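PDB 3TWO: mannitol dehydrogenase from Helicobacter pylori, which probably catalyses the zinc-dependent, NADP(H)-linked interconversion of cinnamyl alcohols and the corresponding aldehydes. Local coordinates for residues I36-I41 and A150-V155; L159-T164 and G189-K194; K213-S218 and K334-Y339. All coordinates share one frame; numbering follows the deposited sequence.

Interaction 1. Residues I36-I41 and A150-V155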
loop_
_atom_site.group_PDB
_atom_site.type_symbol
_atom_site.label_atom_id
_atom_site.label_comp_id
_atom_site.label_asym_id
_atom_site.label_seq_id
_atom_site.Cartn_x
_atom_site.Cartn_y
_atom_site.Cartn_z
ATOM N N ILE B 36 3.825 -36.367 15.378
ATOM C CA ILE B 36 4.042 -35.704 14.090
ATOM C C ILE B 36 4.461 -36.713 13.007
ATOM O O ILE B 36 5.437 -37.452 13.177
ATOM C CB ILE B 36 5.076 -34.605 14.226
ATOM C CG1 ILE B 36 4.542 -33.492 15.141
ATOM C CG2 ILE B 36 5.463 -34.020 12.846
ATOM C CD1 ILE B 36 5.552 -32.351 15.371
ATOM N N LEU B 37 3.702 -36.763 11.913
ATOM C CA LEU B 37 3.961 -37.724 10.819
ATOM C C LEU B 37 4.732 -37.019 9.691
ATOM O O LEU B 37 5.745 -37.544 9.178
ATOM C CB LEU B 37 2.646 -38.393 10.314
ATOM C CG LEU B 37 1.768 -39.277 11.260
ATOM C CD1 LEU B 37 0.949 -40.268 10.433
ATOM C CD2 LEU B 37 2.550 -40.072 12.182
ATOM N N TYR B 38 4.297 -35.822 9.321
ATOM C CA TYR B 38 4.946 -35.053 8.251
ATOM C C TYR B 38 5.179 -33.606 8.651
ATOM O O TYR B 38 4.325 -32.998 9.331
ATOM C CB TYR B 38 4.140 -35.114 6.957
ATOM C CG TYR B 38 3.977 -36.568 6.482
ATOM C CD1 TYR B 38 2.823 -37.318 6.821
ATOM C CD2 TYR B 38 5.013 -37.211 5.766
ATOM C CE1 TYR B 38 2.666 -38.695 6.417
ATOM C CE2 TYR B 38 4.885 -38.580 5.351
ATOM C CZ TYR B 38 3.703 -39.299 5.708
ATOM O OH TYR B 38 3.558 -40.582 5.309
ATOM N N ALA B 39 6.369 -33.084 8.268
ATOM C CA ALA B 39 6.734 -31.714 8.581
ATOM C C ALA B 39 7.229 -31.047 7.308
ATOM O O ALA B 39 8.274 -31.439 6.765
ATOM C CB ALA B 39 7.778 -31.654 9.666
ATOM N N GLY B 40 6.417 -30.106 6.796
ATOM C CA GLY B 40 6.826 -29.210 5.690
ATOM C C GLY B 40 7.953 -28.278 6.084
ATOM O O GLY B 40 8.051 -27.827 7.259
ATOM N N ILE B 41 8.832 -27.999 5.111
ATOM C CA ILE B 41 9.864 -26.993 5.296
ATOM C C ILE B 41 9.410 -25.739 4.563
ATOM O O ILE B 41 9.195 -25.786 3.370
ATOM C CB ILE B 41 11.190 -27.464 4.685
ATOM C CG1 ILE B 41 11.718 -28.698 5.432
ATOM C CG2 ILE B 41 12.222 -26.289 4.576
ATOM C CD1 ILE B 41 12.980 -29.215 4.811
ATOM N N ALA B 150 -7.306 -38.082 3.701
ATOM C CA ALA B 150 -6.457 -37.161 2.968
ATOM C C ALA B 150 -4.984 -37.650 2.942
ATOM O O ALA B 150 -4.510 -38.220 3.928
ATOM C CB ALA B 150 -6.569 -35.773 3.590
ATOM N N PRO B 151 -4.252 -37.428 1.816
ATOM C CA PRO B 151 -2.800 -37.819 1.845
ATOM C C PRO B 151 -2.004 -36.864 2.778
ATOM O O PRO B 151 -1.859 -35.667 2.496
ATOM C CB PRO B 151 -2.356 -37.693 0.382
ATOM C CG PRO B 151 -3.337 -36.653 -0.242
ATOM C CD PRO B 151 -4.679 -36.900 0.501
ATOM N N LEU B 152 -1.528 -37.396 3.895
ATOM C CA LEU B 152 -1.073 -36.561 5.003
ATOM C C LEU B 152 0.238 -35.843 4.724
ATOM O O LEU B 152 0.486 -34.726 5.219
ATOM C CB LEU B 152 -0.911 -37.431 6.224
ATOM C CG LEU B 152 -1.467 -36.855 7.491
ATOM C CD1 LEU B 152 -2.845 -36.171 7.267
ATOM C CD2 LEU B 152 -1.553 -38.037 8.497
ATOM N N GLU B 153 1.084 -36.477 3.919
ATOM C CA GLU B 153 2.327 -35.851 3.438
ATOM C C GLU B 153 2.023 -34.587 2.588
ATOM O O GLU B 153 2.766 -33.608 2.665
ATOM C CB GLU B 153 3.229 -36.879 2.716
ATOM C CG GLU B 153 2.974 -37.224 1.204
ATOM C CD GLU B 153 1.753 -38.085 0.972
ATOM O OE1 GLU B 153 1.114 -38.532 1.939
ATOM O OE2 GLU B 153 1.406 -38.311 -0.210
ATOM N N LYS B 154 0.907 -34.596 1.845
ATOM C CA LYS B 154 0.503 -33.422 1.043
ATOM C C LYS B 154 -0.261 -32.354 1.851
ATOM O O LYS B 154 -0.288 -31.144 1.459
ATOM C CB LYS B 154 -0.377 -33.876 -0.115
ATOM C CG LYS B 154 0.453 -34.403 -1.285
ATOM C CD LYS B 154 -0.454 -34.911 -2.341
ATOM C CE LYS B 154 0.342 -35.653 -3.394
ATOM N NZ LYS B 154 -0.610 -35.923 -4.493
ATOM N N VAL B 155 -0.872 -32.793 2.965
ATOM C CA VAL B 155 -1.660 -31.926 3.813
ATOM C C VAL B 155 -0.746 -30.947 4.557
ATOM O O VAL B 155 -1.111 -29.786 4.708
ATOM C CB VAL B 155 -2.522 -32.734 4.834
ATOM C CG1 VAL B 155 -3.107 -31.827 5.955
ATOM C CG2 VAL B 155 -3.650 -33.474 4.106
#
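Leu37 and Tyr38 of strand 31-40 pack on Leu152 and Glu153 of the short helix 152-155 in an apolar contact near the protein surface. The strand lies in the mixed beta-sheet of the catalytic domain, whose N-terminal part is GroES-like. Tyr38 carries most of the contact. Its ring lies against the first turn of the helix. Glu153 CB sits over one ring face, 3.6 Å from the Tyr38 ring centroid and 15° off the ring normal, a CH-pi contact. It stands nearer the rim on the CD2 and CE2 side. Toward the other side of the ring, the backbone of the helix comes over the same face: Tyr38 CD1 is 3.5 Å from Glu153 N. Leu152 CB comes within 3.8 Å of Tyr38 CD1, and the two side chains cross at about a right angle. Glu153 CG takes the position between the backbone N and the carbonyl carbon (chi1 83°), and this carries the chain alongside the tyrosine. The carboxylate is turned 61° from the ring plane. Leu37 adds one methyl contact, CD1 to Leu152 CD2 at 3.9 Å. Pro151 holds the N-cap position just before the helix. Tyr38 also touches Leu317, Val340 and Asp342, and Glu153 touches Ile315 and Leu317, so the helix turn and the tyrosine pack together beside neighbouring strands. Two successive residues of the strand can both face the helix because Leu37 and Tyr38 stand together opposite Ala67 of strand 65-73, the arrangement of a classic beta bulge.

Interaction 2. Residues L159-T164 and G189-K194. With ZN (zinc ion), chain G; NDP (NADPH dihydro-nicotinamide-adenine-dinucleotide phosphate), chain F.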
loop_
_atom_site.group_PDB
_atom_site.type_symbol
_atom_site.label_atom_id
_atom_site.label_comp_id
_atom_site.label_asym_id
_atom_site.label_seq_id
_atom_site.Cartn_x
_atom_site.Cartn_y
_atom_site.Cartn_z
ATOM N N LEU B 159 -0.759 -26.171 5.956
ATOM C CA LEU B 159 -0.823 -25.452 7.228
ATOM C C LEU B 159 -0.140 -24.112 7.207
ATOM O O LEU B 159 -0.434 -23.289 8.056
ATOM C CB LEU B 159 -0.348 -26.289 8.423
ATOM C CG LEU B 159 -1.325 -27.321 9.040
ATOM C CD1 LEU B 159 -2.343 -26.547 9.902
ATOM C CD2 LEU B 159 -2.039 -28.168 7.999
ATOM N N CYS B 160 0.782 -23.879 6.271
ATOM C CA CYS B 160 1.353 -22.524 6.122
ATOM C C CYS B 160 1.334 -22.008 4.705
ATOM O O CYS B 160 0.730 -21.014 4.459
ATOM C CB CYS B 160 2.777 -22.433 6.617
ATOM S SG CYS B 160 3.337 -20.733 6.477
ATOM N N ALA B 161 2.008 -22.658 3.774
ATOM C CA ALA B 161 1.854 -22.320 2.331
ATOM C C ALA B 161 0.417 -22.191 1.832
ATOM O O ALA B 161 0.077 -21.260 1.061
ATOM C CB ALA B 161 2.613 -23.354 1.448
ATOM N N GLY B 162 -0.418 -23.148 2.225
ATOM C CA GLY B 162 -1.836 -23.130 1.820
ATOM C C GLY B 162 -2.603 -21.911 2.376
ATOM O O GLY B 162 -3.076 -21.122 1.607
ATOM N N ILE B 163 -2.704 -21.751 3.704
ATOM C CA ILE B 163 -3.423 -20.571 4.230
ATOM C C ILE B 163 -2.831 -19.208 3.780
ATOM O O ILE B 163 -3.566 -18.286 3.510
ATOM C CB ILE B 163 -3.583 -20.562 5.765
ATOM C CG1 ILE B 163 -4.475 -19.360 6.145
ATOM C CG2 ILE B 163 -2.148 -20.473 6.527
ATOM C CD1 ILE B 163 -5.892 -19.425 5.600
ATOM N N THR B 164 -1.503 -19.097 3.727
ATOM C CA THR B 164 -0.879 -17.814 3.501
ATOM C C THR B 164 -1.237 -17.275 2.112
ATOM O O THR B 164 -1.261 -16.036 1.898
ATOM C CB THR B 164 0.654 -17.860 3.670
ATOM O OG1 THR B 164 0.972 -18.228 5.034
ATOM C CG2 THR B 164 1.280 -16.467 3.378
ATOM N N GLY B 189 4.310 -19.939 -3.883
ATOM C CA GLY B 189 3.938 -19.576 -5.244
ATOM C C GLY B 189 3.059 -20.604 -5.924
ATOM O O GLY B 189 2.022 -20.281 -6.497
ATOM N N SER B 190 3.500 -21.853 -5.930
ATOM C CA SER B 190 2.701 -22.916 -6.534
ATOM C C SER B 190 1.331 -23.098 -5.841
ATOM O O SER B 190 0.332 -23.388 -6.515
ATOM C CB SER B 190 3.484 -24.249 -6.534
ATOM O OG SER B 190 3.687 -24.661 -5.202
ATOM N N MET B 191 1.251 -22.979 -4.514
ATOM C CA MET B 191 -0.119 -22.968 -3.892
ATOM C C MET B 191 -1.000 -21.804 -4.431
ATOM O O MET B 191 -2.202 -21.997 -4.723
ATOM C CB MET B 191 -0.042 -22.898 -2.348
ATOM C CG MET B 191 0.464 -24.178 -1.724
ATOM S SD MET B 191 -0.313 -25.669 -2.394
ATOM C CE MET B 191 -2.058 -25.512 -2.001
ATOM N N ALA B 192 -0.412 -20.604 -4.532
ATOM C CA ALA B 192 -1.155 -19.370 -5.049
ATOM C C ALA B 192 -1.654 -19.653 -6.462
ATOM O O ALA B 192 -2.816 -19.375 -6.811
ATOM C CB ALA B 192 -0.209 -18.162 -5.138
ATOM N N VAL B 193 -0.751 -20.190 -7.290
ATOM C CA VAL B 193 -1.127 -20.637 -8.633
ATOM C C VAL B 193 -2.331 -21.615 -8.654
ATOM O O VAL B 193 -3.295 -21.399 -9.375
ATOM C CB VAL B 193 0.083 -21.231 -9.406
ATOM C CG1 VAL B 193 -0.437 -21.978 -10.713
ATOM C CG2 VAL B 193 1.063 -20.138 -9.815
ATOM N N LYS B 194 -2.277 -22.682 -7.851
ATOM C CA LYS B 194 -3.355 -23.646 -7.819
ATOM C C LYS B 194 -4.680 -23.058 -7.364
ATOM O O LYS B 194 -5.704 -23.307 -7.991
ATOM C CB LYS B 194 -3.000 -24.865 -6.968
ATOM C CG LYS B 194 -1.868 -25.683 -7.611
ATOM C CD LYS B 194 -1.055 -26.423 -6.544
ATOM C CE LYS B 194 -0.231 -27.547 -7.134
ATOM N NZ LYS B 194 -1.011 -28.793 -7.089
HETATM ZN ZN ZN G . 5.689 -20.461 6.901
HETATM P PA NDP F . 10.606 -21.044 -1.325
HETATM O O1A NDP F . 12.011 -20.772 -1.670
HETATM O O2A NDP F . 9.737 -22.245 -1.855
HETATM O O5B NDP F . 10.115 -20.280 -2.679
HETATM C C5B NDP F . 10.673 -18.923 -3.099
HETATM C C4B NDP F . 10.562 -18.825 -4.616
HETATM O O4B NDP F . 10.815 -17.479 -5.199
HETATM C C3B NDP F . 11.574 -19.805 -5.252
HETATM O O3B NDP F . 10.860 -20.558 -6.304
HETATM C C2B NDP F . 12.629 -18.846 -5.867
HETATM O O2B NDP F . 13.151 -19.513 -7.032
HETATM C C1B NDP F . 11.755 -17.661 -6.340
HETATM N N9A NDP F . 12.462 -16.360 -6.318
HETATM C C8A NDP F . 13.446 -16.018 -5.454
HETATM N N7A NDP F . 13.772 -14.764 -5.722
HETATM C C5A NDP F . 13.018 -14.321 -6.724
HETATM C C6A NDP F . 12.934 -13.115 -7.395
HETATM N N6A NDP F . 13.732 -12.030 -7.106
HETATM N N1A NDP F . 12.045 -13.045 -8.379
HETATM C C2A NDP F . 11.238 -14.031 -8.706
HETATM N N3A NDP F . 11.285 -15.181 -8.078
HETATM C C4A NDP F . 12.185 -15.341 -7.092
HETATM O O3 NDP F . 9.851 -19.977 -0.440
HETATM P PN NDP F . 8.482 -20.143 0.217
HETATM O O1N NDP F . 7.388 -20.207 -0.778
HETATM O O2N NDP F . 8.413 -21.181 1.368
HETATM O O5D NDP F . 8.382 -18.774 0.987
HETATM C C5D NDP F . 8.638 -17.512 0.202
HETATM C C4D NDP F . 8.727 -16.263 1.177
HETATM O O4D NDP F . 7.422 -16.251 1.788
HETATM C C3D NDP F . 9.768 -16.366 2.325
HETATM O O3D NDP F . 10.368 -15.055 2.516
HETATM C C2D NDP F . 8.876 -16.818 3.505
HETATM O O2D NDP F . 9.410 -16.383 4.707
HETATM C C1D NDP F . 7.596 -16.002 3.208
HETATM N N1N NDP F . 6.381 -16.454 3.967
HETATM C C2N NDP F . 5.524 -15.463 4.494
HETATM C C3N NDP F . 4.387 -15.818 5.202
HETATM C C7N NDP F . 3.440 -14.719 5.679
HETATM O O7N NDP F . 3.438 -13.602 5.135
HETATM N N7N NDP F . 2.481 -15.133 6.499
HETATM C C4N NDP F . 4.111 -17.186 5.430
HETATM C C5N NDP F . 4.943 -18.200 4.873
HETATM C C6N NDP F . 6.072 -17.851 4.161
HETATM P P2B NDP F . 14.668 -19.519 -7.412
HETATM O O1X NDP F . 14.993 -21.100 -7.702
HETATM O O2X NDP F . 14.914 -18.571 -8.504
HETATM O O3X NDP F . 15.488 -19.147 -6.103
#
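A widened, pi-type turn at 159-162 receives Met191, the one residue of 189-194 that touches 159-164; its partners there are Ala161 and Gly162. Met191 lies on helix 187-198, which follows the glycine-rich turn of the Rossmann-type nucleotide-binding fold. That turn gives backbone amides of Gly187 and Leu188 to NADPH. The two helices come close here, with 6.0 Å between Gly162 CA and Met191 CA. Met191 CB rests 3.8 Å from Ala161 O, and Met191 CG is 3.9 Å from Ala161 CB. The methionine chain does not run straight out. It bends at chi2 (-46°) and chi3 (-62°), which folds the thioether along its own helix. Leu158 and Thr165 add to its packing. The contact is buried: the methionine lies against a methyl group and a backbone carbonyl. The polar Ala161 O is satisfied by Thr165 OG1.

The same helix, 158-171, reaches the active site with Cys160 and Thr164. With SG anti to the backbone N (chi1 -177°), the Cys160 side chain carries its sulfur to the zinc ion, which it binds at 2.4 Å. Cys42 and His64 complete the protein ligands of this metal. Cys160 SG also lies 3.4 Å from C5N of the nicotinamide ring, so metal ligand and coenzyme touch. Met191 thus packs on Ala161, the residue next to a zinc ligand. Thr164 is next to the ring as well, with OG1 3.3 Å from NADPH C4N. Its hydroxyl is held by the helix: Thr164 OG1 donates to Cys160 O at 2.9 Å from above the carbonyl plane, and Thr164 N donates to that same oxygen.

Interaction 3. Residues K213-S218 and K334-Y339. With NDP (NADPH dihydro-nicotinamide-adenine-dinucleotide phosphate), chain F.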
loop_
_atom_site.group_PDB
_atom_site.type_symbol
_atom_site.label_atom_id
_atom_site.label_comp_id
_atom_site.label_asym_id
_atom_site.label_seq_id
_atom_site.Cartn_x
_atom_site.Cartn_y
_atom_site.Cartn_z
ATOM N N LYS B 213 8.831 -23.928 -16.013
ATOM C CA LYS B 213 7.764 -23.432 -16.887
ATOM C C LYS B 213 6.741 -24.541 -17.244
ATOM O O LYS B 213 5.546 -24.308 -17.175
ATOM C CB LYS B 213 8.359 -22.823 -18.152
ATOM C CG LYS B 213 7.360 -22.509 -19.189
ATOM C CD LYS B 213 7.900 -21.556 -20.206
ATOM C CE LYS B 213 6.700 -21.019 -21.083
ATOM N NZ LYS B 213 7.277 -20.408 -22.269
ATOM N N GLN B 214 7.216 -25.738 -17.602
ATOM C CA GLN B 214 6.333 -26.878 -17.873
ATOM C C GLN B 214 5.450 -27.221 -16.702
ATOM O O GLN B 214 4.298 -27.541 -16.911
ATOM C CB GLN B 214 7.106 -28.154 -18.276
ATOM C CG GLN B 214 7.612 -28.132 -19.758
ATOM C CD GLN B 214 6.513 -27.676 -20.795
ATOM O OE1 GLN B 214 6.684 -26.638 -21.449
ATOM N NE2 GLN B 214 5.403 -28.421 -20.899
ATOM N N ASP B 215 5.969 -27.182 -15.482
ATOM C CA ASP B 215 5.058 -27.408 -14.336
ATOM C C ASP B 215 4.022 -26.276 -14.240
ATOM O O ASP B 215 2.870 -26.540 -13.931
ATOM C CB ASP B 215 5.764 -27.571 -13.001
ATOM C CG ASP B 215 6.961 -28.481 -13.082
ATOM O OD1 ASP B 215 6.841 -29.707 -12.860
ATOM O OD2 ASP B 215 8.031 -27.962 -13.385
ATOM N N ALA B 216 4.423 -25.040 -14.547
ATOM C CA ALA B 216 3.459 -23.916 -14.545
ATOM C C ALA B 216 2.326 -24.206 -15.541
ATOM O O ALA B 216 1.152 -24.173 -15.190
ATOM C CB ALA B 216 4.137 -22.641 -14.902
ATOM N N LEU B 217 2.708 -24.554 -16.761
ATOM C CA LEU B 217 1.741 -24.824 -17.822
ATOM C C LEU B 217 0.830 -25.957 -17.429
ATOM O O LEU B 217 -0.383 -25.900 -17.605
ATOM C CB LEU B 217 2.465 -25.112 -19.168
ATOM C CG LEU B 217 3.225 -23.945 -19.831
ATOM C CD1 LEU B 217 3.951 -24.505 -21.100
ATOM C CD2 LEU B 217 2.239 -22.875 -20.292
ATOM N N SER B 218 1.414 -26.953 -16.796
ATOM C CA SER B 218 0.654 -28.102 -16.390
ATOM C C SER B 218 -0.385 -27.706 -15.302
ATOM O O SER B 218 -1.459 -28.302 -15.194
ATOM C CB SER B 218 1.638 -29.120 -15.857
ATOM O OG SER B 218 0.937 -30.260 -15.540
ATOM N N LYS B 334 17.976 -24.284 -6.431
ATOM C CA LYS B 334 17.945 -25.683 -6.856
ATOM C C LYS B 334 16.672 -26.412 -6.431
ATOM O O LYS B 334 16.575 -27.574 -6.674
ATOM C CB LYS B 334 19.216 -26.493 -6.374
ATOM C CG LYS B 334 20.585 -25.982 -6.958
ATOM C CD LYS B 334 21.736 -26.422 -6.026
ATOM C CE LYS B 334 23.100 -25.700 -6.293
ATOM N NZ LYS B 334 24.226 -26.449 -5.577
ATOM N N ALA B 335 15.686 -25.741 -5.843
ATOM C CA ALA B 335 14.577 -26.466 -5.217
ATOM C C ALA B 335 13.461 -26.626 -6.243
ATOM O O ALA B 335 13.531 -26.026 -7.337
ATOM C CB ALA B 335 14.074 -25.738 -3.922
ATOM N N LYS B 336 12.450 -27.446 -5.948
ATOM C CA LYS B 336 11.351 -27.590 -6.893
ATOM C C LYS B 336 10.157 -26.820 -6.290
ATOM O O LYS B 336 9.947 -25.604 -6.611
ATOM C CB LYS B 336 11.053 -29.079 -7.170
ATOM C CG LYS B 336 10.236 -29.309 -8.488
ATOM C CD LYS B 336 9.407 -30.634 -8.441
ATOM C CE LYS B 336 8.376 -30.749 -9.577
ATOM N NZ LYS B 336 9.085 -30.618 -10.905
ATOM N N PHE B 337 9.387 -27.489 -5.425
ATOM C CA PHE B 337 8.314 -26.804 -4.729
ATOM C C PHE B 337 8.501 -26.989 -3.223
ATOM O O PHE B 337 9.447 -26.374 -2.658
ATOM C CB PHE B 337 6.930 -27.139 -5.328
ATOM C CG PHE B 337 6.829 -26.787 -6.832
ATOM C CD1 PHE B 337 6.854 -27.795 -7.829
ATOM C CD2 PHE B 337 6.753 -25.460 -7.257
ATOM C CE1 PHE B 337 6.745 -27.463 -9.190
ATOM C CE2 PHE B 337 6.659 -25.134 -8.621
ATOM C CZ PHE B 337 6.653 -26.161 -9.588
ATOM N N ARG B 338 7.677 -27.815 -2.565
ATOM C CA ARG B 338 7.848 -28.037 -1.121
ATOM C C ARG B 338 8.653 -29.292 -0.872
ATOM O O ARG B 338 8.420 -30.323 -1.551
ATOM C CB ARG B 338 6.483 -28.102 -0.383
ATOM C CG ARG B 338 6.036 -26.736 0.179
ATOM C CD ARG B 338 6.744 -26.472 1.518
ATOM N NE ARG B 338 6.265 -25.291 2.221
ATOM C CZ ARG B 338 6.683 -24.044 1.998
ATOM N NH1 ARG B 338 7.524 -23.785 0.997
ATOM N NH2 ARG B 338 6.189 -23.053 2.731
ATOM N N TYR B 339 9.569 -29.218 0.104
ATOM C CA TYR B 339 10.148 -30.428 0.763
ATOM C C TYR B 339 9.307 -30.792 1.983
ATOM O O TYR B 339 8.811 -29.887 2.722
ATOM C CB TYR B 339 11.597 -30.212 1.229
ATOM C CG TYR B 339 12.598 -30.073 0.089
ATOM C CD1 TYR B 339 13.086 -28.803 -0.291
ATOM C CD2 TYR B 339 13.025 -31.191 -0.634
ATOM C CE1 TYR B 339 14.012 -28.678 -1.339
ATOM C CE2 TYR B 339 13.930 -31.080 -1.687
ATOM C CZ TYR B 339 14.419 -29.837 -2.022
ATOM O OH TYR B 339 15.292 -29.735 -3.061
HETATM P PA NDP F . 10.606 -21.044 -1.325
HETATM O O1A NDP F . 12.011 -20.772 -1.670
HETATM O O2A NDP F . 9.737 -22.245 -1.855
HETATM O O5B NDP F . 10.115 -20.280 -2.679
HETATM C C5B NDP F . 10.673 -18.923 -3.099
HETATM C C4B NDP F . 10.562 -18.825 -4.616
HETATM O O4B NDP F . 10.815 -17.479 -5.199
HETATM C C3B NDP F . 11.574 -19.805 -5.252
HETATM O O3B NDP F . 10.860 -20.558 -6.304
HETATM C C2B NDP F . 12.629 -18.846 -5.867
HETATM O O2B NDP F . 13.151 -19.513 -7.032
HETATM C C1B NDP F . 11.755 -17.661 -6.340
HETATM N N9A NDP F . 12.462 -16.360 -6.318
HETATM C C8A NDP F . 13.446 -16.018 -5.454
HETATM N N7A NDP F . 13.772 -14.764 -5.722
HETATM C C5A NDP F . 13.018 -14.321 -6.724
HETATM C C6A NDP F . 12.934 -13.115 -7.395
HETATM N N6A NDP F . 13.732 -12.030 -7.106
HETATM N N1A NDP F . 12.045 -13.045 -8.379
HETATM C C2A NDP F . 11.238 -14.031 -8.706
HETATM N N3A NDP F . 11.285 -15.181 -8.078
HETATM C C4A NDP F . 12.185 -15.341 -7.092
HETATM O O3 NDP F . 9.851 -19.977 -0.440
HETATM P PN NDP F . 8.482 -20.143 0.217
HETATM O O1N NDP F . 7.388 -20.207 -0.778
HETATM O O2N NDP F . 8.413 -21.181 1.368
HETATM O O5D NDP F . 8.382 -18.774 0.987
HETATM C C5D NDP F . 8.638 -17.512 0.202
HETATM C C4D NDP F . 8.727 -16.263 1.177
HETATM O O4D NDP F . 7.422 -16.251 1.788
HETATM C C3D NDP F . 9.768 -16.366 2.325
HETATM O O3D NDP F . 10.368 -15.055 2.516
HETATM C C2D NDP F . 8.876 -16.818 3.505
HETATM O O2D NDP F . 9.410 -16.383 4.707
HETATM C C1D NDP F . 7.596 -16.002 3.208
HETATM N N1N NDP F . 6.381 -16.454 3.967
HETATM C C2N NDP F . 5.524 -15.463 4.494
HETATM C C3N NDP F . 4.387 -15.818 5.202
HETATM C C7N NDP F . 3.440 -14.719 5.679
HETATM O O7N NDP F . 3.438 -13.602 5.135
HETATM N N7N NDP F . 2.481 -15.133 6.499
HETATM C C4N NDP F . 4.111 -17.186 5.430
HETATM C C5N NDP F . 4.943 -18.200 4.873
HETATM C C6N NDP F . 6.072 -17.851 4.161
HETATM P P2B NDP F . 14.668 -19.519 -7.412
HETATM O O1X NDP F . 14.993 -21.100 -7.702
HETATM O O2X NDP F . 14.914 -18.571 -8.504
HETATM O O3X NDP F . 15.488 -19.147 -6.103
#
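Asp215 meets two consecutive residues, Lys336 and Phe337, through two different parts of its side chain. Its carboxylate forms a salt bridge with the lysine: Lys336 NZ donates to Asp215 OD1 at 3.1 Å. The ammonium comes from above the carboxylate plane, 45° out of it. The aspartate methylene touches the phenylalanine: Asp215 CB is 3.8 Å from Phe337 CZ, at the edge of the ring. The carboxylate and ring planes stand 82° apart. Lys336 is extended as far as CE and then bends at chi4 (56°), which turns NZ onto the aspartate.

A second shell fixes these groups. Phe337 packs edge-to-face with Phe185 and rests on Ser190, close to the glycine-rich turn. Lys212 NZ binds Lys336 O, so the residue just before helix 213-218 also holds this loop. The next residue, Arg338, turns to NADPH. Arg338 NH1 donates to O2N of the nicotinamide-side phosphate at 2.8 Å, and Arg338 NH2 adds a weak bond to the same oxygen at 3.2 Å. Arg338 NE forms a salt bridge with Glu65, which steadies the guanidinium on the side of NE. The contact therefore joins helix 213-218 of the nucleotide-binding part to the loop between helix 323-331 and strand 338-342, with strand 315-318 running parallel beside that strand.

The three contacts follow one another along the chain, and none nests in or crosses another. Interaction 1 closes a long loop from strand 31-40 to helix 152-155, packing that helix on the mixed sheet. Interaction 2 opens almost at once, on helix 158-171, and closes a short loop at helix 187-198. Interaction 3 closes a second long loop, of about 115 residues, from helix 213-218 to just before strand 338-342. That strand neighbours 31-40, where Ile41 N lies 3.0 Å from Tyr339 O, probably a hydrogen bond. Ala161 packs against Arg338, and interactions 2 and 3 join the coenzyme-binding part to helix 158-171 and to the loop leading into strand 338-342.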